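Long-range contacts in Agap007691-pb (Anopheles gambiae, PDB 5C98), which belongs to the serpin family and may inhibit serine proteases, although its own role in the mosquito has not been established: residues F100-E105 against E126-T131; F195-A200 against S373-P378. All blocks are in the same frame, centred on the assembly; numbering follows the deposited sequence.

Interaction 1: F100-E105 against E126-T131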
ATOM      1  N   PHE A 100       4.606  -9.540  -8.971  1.00 16.52           N
ATOM      2  CA  PHE A 100       4.861  -9.974 -10.335  1.00 15.97           C
ATOM      3  C   PHE A 100       6.296  -9.587 -10.637  1.00 15.51           C
ATOM      4  O   PHE A 100       6.757  -8.508 -10.230  1.00 17.35           O
ATOM      5  CB  PHE A 100       3.880  -9.260 -11.262  1.00 15.51           C
ATOM      6  CG  PHE A 100       3.956  -9.673 -12.688  1.00 16.99           C
ATOM      7  CD1 PHE A 100       3.374 -10.858 -13.088  1.00 17.80           C
ATOM      8  CD2 PHE A 100       4.599  -8.888 -13.636  1.00 19.42           C
ATOM      9  CE1 PHE A 100       3.430 -11.283 -14.418  1.00 18.33           C
ATOM     10  CE2 PHE A 100       4.649  -9.294 -14.967  1.00 19.08           C
ATOM     11  CZ  PHE A 100       4.087 -10.498 -15.360  1.00 18.28           C
ATOM     12  N   VAL A 101       7.000 -10.463 -11.322  1.00 15.19           N
ATOM     13  CA  VAL A 101       8.414 -10.275 -11.594  1.00 16.38           C
ATOM     14  C   VAL A 101       8.640 -10.388 -13.088  1.00 17.27           C
ATOM     15  O   VAL A 101       8.172 -11.348 -13.720  1.00 18.45           O
ATOM     16  CB  VAL A 101       9.262 -11.322 -10.854  1.00 15.27           C
ATOM     17  CG1 VAL A 101      10.734 -11.100 -11.069  1.00 18.12           C
ATOM     18  CG2 VAL A 101       8.929 -11.350  -9.372  1.00 17.54           C
ATOM     19  N   LEU A 102       9.369  -9.422 -13.651  1.00 15.36           N
ATOM     20  CA  LEU A 102       9.890  -9.540 -15.006  1.00 15.49           C
ATOM     21  C   LEU A 102      11.366  -9.900 -14.956  1.00 16.05           C
ATOM     22  O   LEU A 102      12.129  -9.336 -14.177  1.00 17.50           O
ATOM     23  CB  LEU A 102       9.764  -8.233 -15.788  1.00 18.61           C
ATOM     24  CG  LEU A 102       8.366  -7.715 -16.097  1.00 18.78           C
ATOM     25  CD1 LEU A 102       8.471  -6.356 -16.763  1.00 16.25           C
ATOM     26  CD2 LEU A 102       7.653  -8.707 -17.000  1.00 20.89           C
ATOM     27  N   VAL A 103      11.759 -10.848 -15.792  1.00 16.72           N
ATOM     28  CA  VAL A 103      13.161 -11.202 -15.985  1.00 17.67           C
ATOM     29  C   VAL A 103      13.466 -11.155 -17.476  1.00 19.65           C
ATOM     30  O   VAL A 103      12.615 -11.466 -18.321  1.00 19.42           O
ATOM     31  CB  VAL A 103      13.524 -12.594 -15.412  1.00 19.07           C
ATOM     32  CG1 VAL A 103      13.442 -12.601 -13.896  1.00 18.69           C
ATOM     33  CG2 VAL A 103      12.649 -13.685 -16.014  1.00 19.87           C
ATOM     34  N   GLU A 104      14.693 -10.756 -17.800  1.00 18.72           N
ATOM     35  CA  GLU A 104      15.130 -10.752 -19.197  1.00 20.10           C
ATOM     36  C   GLU A 104      15.142 -12.171 -19.756  1.00 19.80           C
ATOM     37  O   GLU A 104      15.849 -13.053 -19.256  1.00 21.13           O
ATOM     38  CB  GLU A 104      16.525 -10.123 -19.306  1.00 21.02           C
ATOM     39  CG  GLU A 104      17.236 -10.291 -20.658  1.00 23.68           C
ATOM     40  CD  GLU A 104      16.401  -9.875 -21.862  1.00 26.13           C
ATOM     41  OE1 GLU A 104      15.731  -8.816 -21.794  1.00 24.44           O
ATOM     42  OE2 GLU A 104      16.432 -10.621 -22.870  1.00 26.96           O
ATOM     43  N   GLU A 105      14.390 -12.377 -20.835  1.00 20.23           N
ATOM     44  CA  GLU A 105      14.147 -13.721 -21.348  1.00 22.79           C
ATOM     45  C   GLU A 105      15.392 -14.383 -21.926  1.00 26.40           C
ATOM     46  O   GLU A 105      15.437 -15.613 -21.998  1.00 24.61           O
ATOM     47  CB  GLU A 105      13.056 -13.692 -22.417  1.00 25.78           C
ATOM     48  CG  GLU A 105      13.408 -12.912 -23.701  1.00 26.49           C
ATOM     49  CD  GLU A 105      12.225 -12.784 -24.651  1.00 32.87           C
ATOM     50  OE1 GLU A 105      11.100 -13.156 -24.262  1.00 37.19           O
ATOM     51  OE2 GLU A 105      12.423 -12.305 -25.791  1.00 32.93           O
ATOM     52  N   GLU A 126       7.475 -13.665 -15.218  1.00 19.47           N
ATOM     53  CA  GLU A 126       7.347 -13.757 -16.667  1.00 19.57           C
ATOM     54  C   GLU A 126       8.642 -13.329 -17.344  1.00 18.43           C
ATOM     55  O   GLU A 126       9.100 -12.192 -17.134  1.00 19.38           O
ATOM     56  CB  GLU A 126       6.195 -12.905 -17.180  1.00 19.71           C
ATOM     57  CG  GLU A 126       5.945 -13.136 -18.661  1.00 28.36           C
ATOM     58  CD  GLU A 126       4.584 -12.657 -19.137  1.00 32.75           C
ATOM     59  OE1 GLU A 126       3.661 -12.531 -18.298  1.00 28.30           O
ATOM     60  OE2 GLU A 126       4.435 -12.415 -20.357  1.00 32.99           O
ATOM     61  N   PRO A 127       9.273 -14.200 -18.136  1.00 19.61           N
ATOM     62  CA  PRO A 127      10.395 -13.755 -18.976  1.00 19.24           C
ATOM     63  C   PRO A 127       9.878 -12.923 -20.136  1.00 20.96           C
ATOM     64  O   PRO A 127       8.933 -13.311 -20.822  1.00 24.08           O
ATOM     65  CB  PRO A 127      11.014 -15.063 -19.474  1.00 22.95           C
ATOM     66  CG  PRO A 127      10.364 -16.149 -18.717  1.00 40.01           C
ATOM     67  CD  PRO A 127       9.038 -15.643 -18.277  1.00 23.19           C
ATOM     68  N   VAL A 128      10.521 -11.781 -20.368  1.00 20.64           N
ATOM     69  CA  VAL A 128      10.139 -10.892 -21.456  1.00 20.40           C
ATOM     70  C   VAL A 128      11.403 -10.308 -22.070  1.00 20.76           C
ATOM     71  O   VAL A 128      12.504 -10.403 -21.517  1.00 22.50           O
ATOM     72  CB  VAL A 128       9.214  -9.749 -20.989  1.00 20.95           C
ATOM     73  CG1 VAL A 128       7.895 -10.287 -20.446  1.00 27.00           C
ATOM     74  CG2 VAL A 128       9.931  -8.854 -19.982  1.00 22.03           C
ATOM     75  N   ASP A 129      11.218  -9.669 -23.214  1.00 22.61           N
ATOM     76  CA  ASP A 129      12.290  -8.903 -23.832  1.00 23.12           C
ATOM     77  C   ASP A 129      12.316  -7.542 -23.152  1.00 23.05           C
ATOM     78  O   ASP A 129      11.607  -6.626 -23.563  1.00 22.99           O
ATOM     79  CB  ASP A 129      12.020  -8.777 -25.323  1.00 26.18           C
ATOM     80  CG  ASP A 129      13.028  -7.914 -26.026  1.00 23.76           C
ATOM     81  OD1 ASP A 129      14.045  -7.537 -25.388  1.00 26.40           O
ATOM     82  OD2 ASP A 129      12.821  -7.641 -27.226  1.00 27.72           O
ATOM     83  N   LEU A 130      13.176  -7.394 -22.145  1.00 21.04           N
ATOM     84  CA  LEU A 130      13.292  -6.144 -21.392  1.00 20.44           C
ATOM     85  C   LEU A 130      14.009  -5.042 -22.177  1.00 24.18           C
ATOM     86  O   LEU A 130      14.025  -3.891 -21.728  1.00 26.21           O
ATOM     87  CB  LEU A 130      13.957  -6.393 -20.030  1.00 20.93           C
ATOM     88  CG  LEU A 130      13.021  -6.748 -18.859  1.00 24.02           C
ATOM     89  CD1 LEU A 130      13.781  -7.095 -17.579  1.00 21.20           C
ATOM     90  CD2 LEU A 130      12.061  -5.604 -18.565  1.00 26.19           C
ATOM     91  N   THR A 131      14.579  -5.346 -23.344  1.00 21.99           N
ATOM     92  CA  THR A 131      15.027  -4.293 -24.245  1.00 25.88           C
ATOM     93  C   THR A 131      13.869  -3.617 -24.976  1.00 27.38           C
ATOM     94  O   THR A 131      14.093  -2.606 -25.660  1.00 31.24           O
ATOM     95  CB  THR A 131      16.026  -4.823 -25.282  1.00 32.18           C
ATOM     96  OG1 THR A 131      15.324  -5.460 -26.354  1.00 30.24           O
ATOM     97  CG2 THR A 131      17.021  -5.791 -24.662  1.00 29.11           C
TER
HETATM   98  O   HOH W   1      15.891  -9.613 -25.199  1.00 29.06           O
HETATM   99  O   HOH W   2       9.733 -15.006 -23.178  1.00 43.10           O
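Parallel strand pairing joins Leu-102, Val-103 and Glu-104 to Glu-126, Pro-127 and Val-128, the two strands of a beta-alpha-beta unit whose connection carries helix 111-119. Glu-126 bonds to Val-101 and Val-103 in turn: its N donates to Val-101 O at 2.8 Å, and its O accepts Val-103 N from above the carbonyl plane. Val-103 O then takes Val-128 N at 2.9 Å, and Val-128 O takes Glu-105 N. In this serpin fold the strand 124-128 lies beside 95-104, whose other neighbour is strand 169-177, and helix 133-146 covers the face that bears Leu-102 and Glu-126. On that face Leu-102 CD2 rests 3.8 Å from Val-128 CG2, and the carboxylate of Glu-126 brings OE1 to the rim of the Phe-100 ring, 3.6 Å from CZ. From the end of its strand, Glu-104 reaches the loop after 124-128. Its chain bends at chi2 (51°), and OE1 accepts Leu-130 N at 2.9 Å on its syn side; OE2 is bonded to Thr-106 OG1. Glu-104 OE1 and Asp-129 OD1 lie 4.2 Å apart, and a water donating to Glu-104 OE2 and Asp-129 OD1 probably eases their repulsion. Asp-129 OD1 also accepts Thr-131 OG1 at 2.6 Å.

Interaction 2: F195-A200 against S373-P378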
ATOM      1  N   PHE A 195     -15.598  20.176  -0.392  1.00 19.78           N
ATOM      2  CA  PHE A 195     -14.470  19.519   0.262  1.00 16.46           C
ATOM      3  C   PHE A 195     -13.273  20.434   0.070  1.00 18.17           C
ATOM      4  O   PHE A 195     -13.045  20.931  -1.033  1.00 19.34           O
ATOM      5  CB  PHE A 195     -14.190  18.135  -0.360  1.00 15.40           C
ATOM      6  CG  PHE A 195     -13.124  17.355   0.351  1.00 15.95           C
ATOM      7  CD1 PHE A 195     -11.809  17.516   0.010  1.00 16.43           C
ATOM      8  CD2 PHE A 195     -13.442  16.451   1.352  1.00 15.49           C
ATOM      9  CE1 PHE A 195     -10.809  16.816   0.659  1.00 16.89           C
ATOM     10  CE2 PHE A 195     -12.446  15.752   2.006  1.00 14.15           C
ATOM     11  CZ  PHE A 195     -11.152  15.925   1.659  1.00 15.64           C
ATOM     12  N   GLN A 196     -12.517  20.678   1.132  1.00 16.02           N
ATOM     13  CA  GLN A 196     -11.443  21.675   1.106  1.00 18.49           C
ATOM     14  C   GLN A 196     -10.181  21.053   0.519  1.00 17.88           C
ATOM     15  O   GLN A 196      -9.178  20.851   1.195  1.00 18.10           O
ATOM     16  CB  GLN A 196     -11.176  22.244   2.502  1.00 19.84           C
ATOM     17  CG  GLN A 196     -12.320  22.981   3.151  1.00 33.98           C
ATOM     18  CD  GLN A 196     -11.899  23.856   4.334  1.00 38.36           C
ATOM     19  OE1 GLN A 196     -10.721  23.905   4.731  1.00 33.48           O
ATOM     20  NE2 GLN A 196     -12.869  24.572   4.890  1.00 45.32           N
ATOM     21  N   PHE A 197     -10.231  20.784  -0.785  1.00 17.20           N
ATOM     22  CA  PHE A 197      -9.079  20.211  -1.461  1.00 17.13           C
ATOM     23  C   PHE A 197      -7.924  21.199  -1.443  1.00 18.54           C
ATOM     24  O   PHE A 197      -8.121  22.411  -1.557  1.00 19.30           O
ATOM     25  CB  PHE A 197      -9.411  19.892  -2.912  1.00 19.56           C
ATOM     26  CG  PHE A 197     -10.419  18.790  -3.088  1.00 16.77           C
ATOM     27  CD1 PHE A 197     -10.049  17.455  -2.950  1.00 15.89           C
ATOM     28  CD2 PHE A 197     -11.715  19.075  -3.445  1.00 17.04           C
ATOM     29  CE1 PHE A 197     -10.972  16.443  -3.144  1.00 16.75           C
ATOM     30  CE2 PHE A 197     -12.625  18.057  -3.663  1.00 19.34           C
ATOM     31  CZ  PHE A 197     -12.258  16.751  -3.508  1.00 17.02           C
ATOM     32  N   ILE A 198      -6.701  20.672  -1.344  1.00 17.59           N
ATOM     33  CA  ILE A 198      -5.532  21.548  -1.311  1.00 19.65           C
ATOM     34  C   ILE A 198      -5.425  22.377  -2.589  1.00 20.49           C
ATOM     35  O   ILE A 198      -5.011  23.536  -2.539  1.00 24.77           O
ATOM     36  CB  ILE A 198      -4.251  20.735  -1.011  1.00 20.82           C
ATOM     37  CG1 ILE A 198      -3.064  21.675  -0.713  1.00 23.88           C
ATOM     38  CG2 ILE A 198      -3.897  19.806  -2.167  1.00 21.83           C
ATOM     39  CD1 ILE A 198      -1.916  20.979  -0.030  1.00 25.40           C
ATOM     40  N   ASN A 199      -5.826  21.816  -3.738  1.00 19.89           N
ATOM     41  CA  ASN A 199      -5.740  22.476  -5.034  1.00 23.95           C
ATOM     42  C   ASN A 199      -7.056  23.102  -5.479  1.00 22.41           C
ATOM     43  O   ASN A 199      -7.106  23.688  -6.567  1.00 24.65           O
ATOM     44  CB  ASN A 199      -5.269  21.482  -6.109  1.00 22.99           C
ATOM     45  CG  ASN A 199      -6.238  20.320  -6.315  1.00 26.86           C
ATOM     46  OD1 ASN A 199      -6.846  19.833  -5.370  1.00 20.22           O
ATOM     47  ND2 ASN A 199      -6.381  19.874  -7.557  1.00 22.98           N
ATOM     48  N   ALA A 200      -8.128  22.983  -4.685  1.00 21.24           N
ATOM     49  CA  ALA A 200      -9.460  23.451  -5.063  1.00 22.73           C
ATOM     50  C   ALA A 200     -10.313  23.554  -3.802  1.00 24.20           C
ATOM     51  O   ALA A 200     -11.207  22.728  -3.577  1.00 20.03           O
ATOM     52  CB  ALA A 200     -10.081  22.487  -6.078  1.00 23.78           C
ATOM     53  N   SER A 373      -6.492  14.315  -0.398  1.00 14.93           N
ATOM     54  CA  SER A 373      -6.249  15.743  -0.302  1.00 14.79           C
ATOM     55  C   SER A 373      -6.553  16.520  -1.569  1.00 17.20           C
ATOM     56  O   SER A 373      -6.790  17.726  -1.468  1.00 18.04           O
ATOM     57  CB  SER A 373      -4.786  15.988   0.031  1.00 17.28           C
ATOM     58  OG  SER A 373      -4.472  15.327   1.229  1.00 15.46           O
ATOM     59  N   LYS A 374      -6.492  15.899  -2.753  1.00 17.10           N
ATOM     60  CA  LYS A 374      -6.428  16.578  -4.037  1.00 16.67           C
ATOM     61  C   LYS A 374      -7.670  16.279  -4.865  1.00 18.32           C
ATOM     62  O   LYS A 374      -8.152  15.131  -4.902  1.00 17.74           O
ATOM     63  CB  LYS A 374      -5.177  16.102  -4.793  1.00 19.17           C
ATOM     64  CG  LYS A 374      -5.008  16.778  -6.154  1.00 22.05           C
ATOM     65  CD  LYS A 374      -3.814  16.269  -6.936  1.00 22.93           C
ATOM     66  CE  LYS A 374      -3.749  16.909  -8.310  1.00 30.07           C
ATOM     67  NZ  LYS A 374      -2.660  16.323  -9.128  1.00 40.87           N
ATOM     68  N   TYR A 375      -8.167  17.322  -5.530  1.00 18.20           N
ATOM     69  CA  TYR A 375      -9.271  17.181  -6.463  1.00 19.24           C
ATOM     70  C   TYR A 375      -8.742  16.762  -7.831  1.00 23.48           C
ATOM     71  O   TYR A 375      -7.929  17.475  -8.439  1.00 23.24           O
ATOM     72  CB  TYR A 375     -10.041  18.490  -6.603  1.00 20.37           C
ATOM     73  CG  TYR A 375     -11.132  18.357  -7.616  1.00 21.72           C
ATOM     74  CD1 TYR A 375     -12.156  17.430  -7.437  1.00 22.46           C
ATOM     75  CD2 TYR A 375     -11.144  19.138  -8.745  1.00 24.40           C
ATOM     76  CE1 TYR A 375     -13.162  17.291  -8.367  1.00 22.89           C
ATOM     77  CE2 TYR A 375     -12.160  19.019  -9.688  1.00 24.86           C
ATOM     78  CZ  TYR A 375     -13.158  18.087  -9.497  1.00 24.80           C
ATOM     79  OH  TYR A 375     -14.153  17.991 -10.458  1.00 28.18           O
ATOM     80  N   ILE A 376      -9.220  15.614  -8.314  1.00 21.93           N
ATOM     81  CA  ILE A 376      -8.910  15.093  -9.648  1.00 23.31           C
ATOM     82  C   ILE A 376     -10.238  15.033 -10.382  1.00 28.08           C
ATOM     83  O   ILE A 376     -11.116  14.246  -9.998  1.00 26.96           O
ATOM     84  CB  ILE A 376      -8.273  13.700  -9.571  1.00 27.77           C
ATOM     85  CG1 ILE A 376      -7.038  13.730  -8.658  1.00 25.54           C
ATOM     86  CG2 ILE A 376      -7.934  13.199 -10.979  1.00 36.49           C
ATOM     87  CD1 ILE A 376      -6.469  12.369  -8.296  1.00 30.49           C
ATOM     88  N   ASP A 377     -10.404  15.876 -11.396  1.00 27.73           N
ATOM     89  CA  ASP A 377     -11.646  15.929 -12.158  1.00 30.68           C
ATOM     90  C   ASP A 377     -11.712  14.691 -13.036  1.00 38.05           C
ATOM     91  O   ASP A 377     -10.844  14.519 -13.904  1.00 33.62           O
ATOM     92  CB  ASP A 377     -11.658  17.188 -13.042  1.00 33.35           C
ATOM     93  CG  ASP A 377     -13.004  17.441 -13.715  1.00 45.07           C
ATOM     94  OD1 ASP A 377     -13.816  16.505 -13.860  1.00 33.33           O
ATOM     95  OD2 ASP A 377     -13.251  18.599 -14.116  1.00 42.64           O
ATOM     96  N   PRO A 378     -12.701  13.810 -12.861  1.00 28.75           N
ATOM     97  CA  PRO A 378     -12.741  12.593 -13.684  1.00 33.22           C
ATOM     98  C   PRO A 378     -13.052  12.855 -15.149  1.00 35.98           C
ATOM     99  O   PRO A 378     -12.715  12.010 -15.987  1.00 41.09           O
ATOM    100  CB  PRO A 378     -13.830  11.749 -13.012  1.00 38.05           C
ATOM    101  CG  PRO A 378     -14.724  12.743 -12.372  1.00 40.07           C
ATOM    102  CD  PRO A 378     -13.856  13.897 -11.948  1.00 32.58           C
TER
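Asn-199 and Tyr-375 meet through a two-bond clasp in which one carboxamide reads both polar groups of a single residue's backbone. Asn-199 OD1 accepts Tyr-375 N at 2.8 Å on an in-plane lone pair, with an N-H...O angle of 170°. On its other branch, Asn-199 ND2 donates to Tyr-375 O at 3.0 Å, and that oxygen lies almost in the amide plane, so the two bonds together fix the flip of the amide. The side chain enters with CG between the backbone N and the carbonyl carbon (chi1 62°), and it crosses the extended chain of Lys-374 at about a right angle, Lys-374 CG lying 3.7 Å from Asn-199 OD1.

Beside this clasp, Phe-197 turns one face to Tyr-375. Tyr-375 CB sits over that face, 3.6 Å from the ring centroid and close to the normal, a CH-pi contact; Phe-195 CD1 lies over the centre of the opposite face. The two rings themselves meet obliquely, their planes 51° apart. Phe-197 to Ala-200 form a type I beta turn in the loop between strands 191-194 and 204-219 of the serpin fold, and the chain it receives is the C-terminal segment that follows strand 366-372. At the near end of that segment Ile-198 N donates to Ser-373 O at 2.9 Å, nearly along the C=O axis. Asn-38 OD1 accepts the backbone N of both Ser-373 and Lys-374, while Val-205 of strand 204-219 touches Phe-197 and Tyr-375. Ala-200 CB packs 4.0 Å from Tyr-375 CB.

How the interactions relate
Both contacts are partly buried, but half the touching residues of interaction 1 are buried, against two of seven in interaction 2. They serve distant parts of the serpin fold: their centres are about 38 Å apart, their nearest atoms about 24 Å, and they share no strand or loop. Interaction 1 joins strands with only 20 residues between them, linked through helix 111-119, by regular backbone bonding. Interaction 2 brings together loops with 172 residues between them, and a side-chain amide supplies two of its three hydrogen bonds. Apolar packing is mainly aliphatic in interaction 1, the face of a phenylalanine ring against Tyr-375 in interaction 2. Two bridging waters and the carboxylates of Glu-104, Glu-105 and Asp-129 gather at the C-terminal ends of interaction 1's strands.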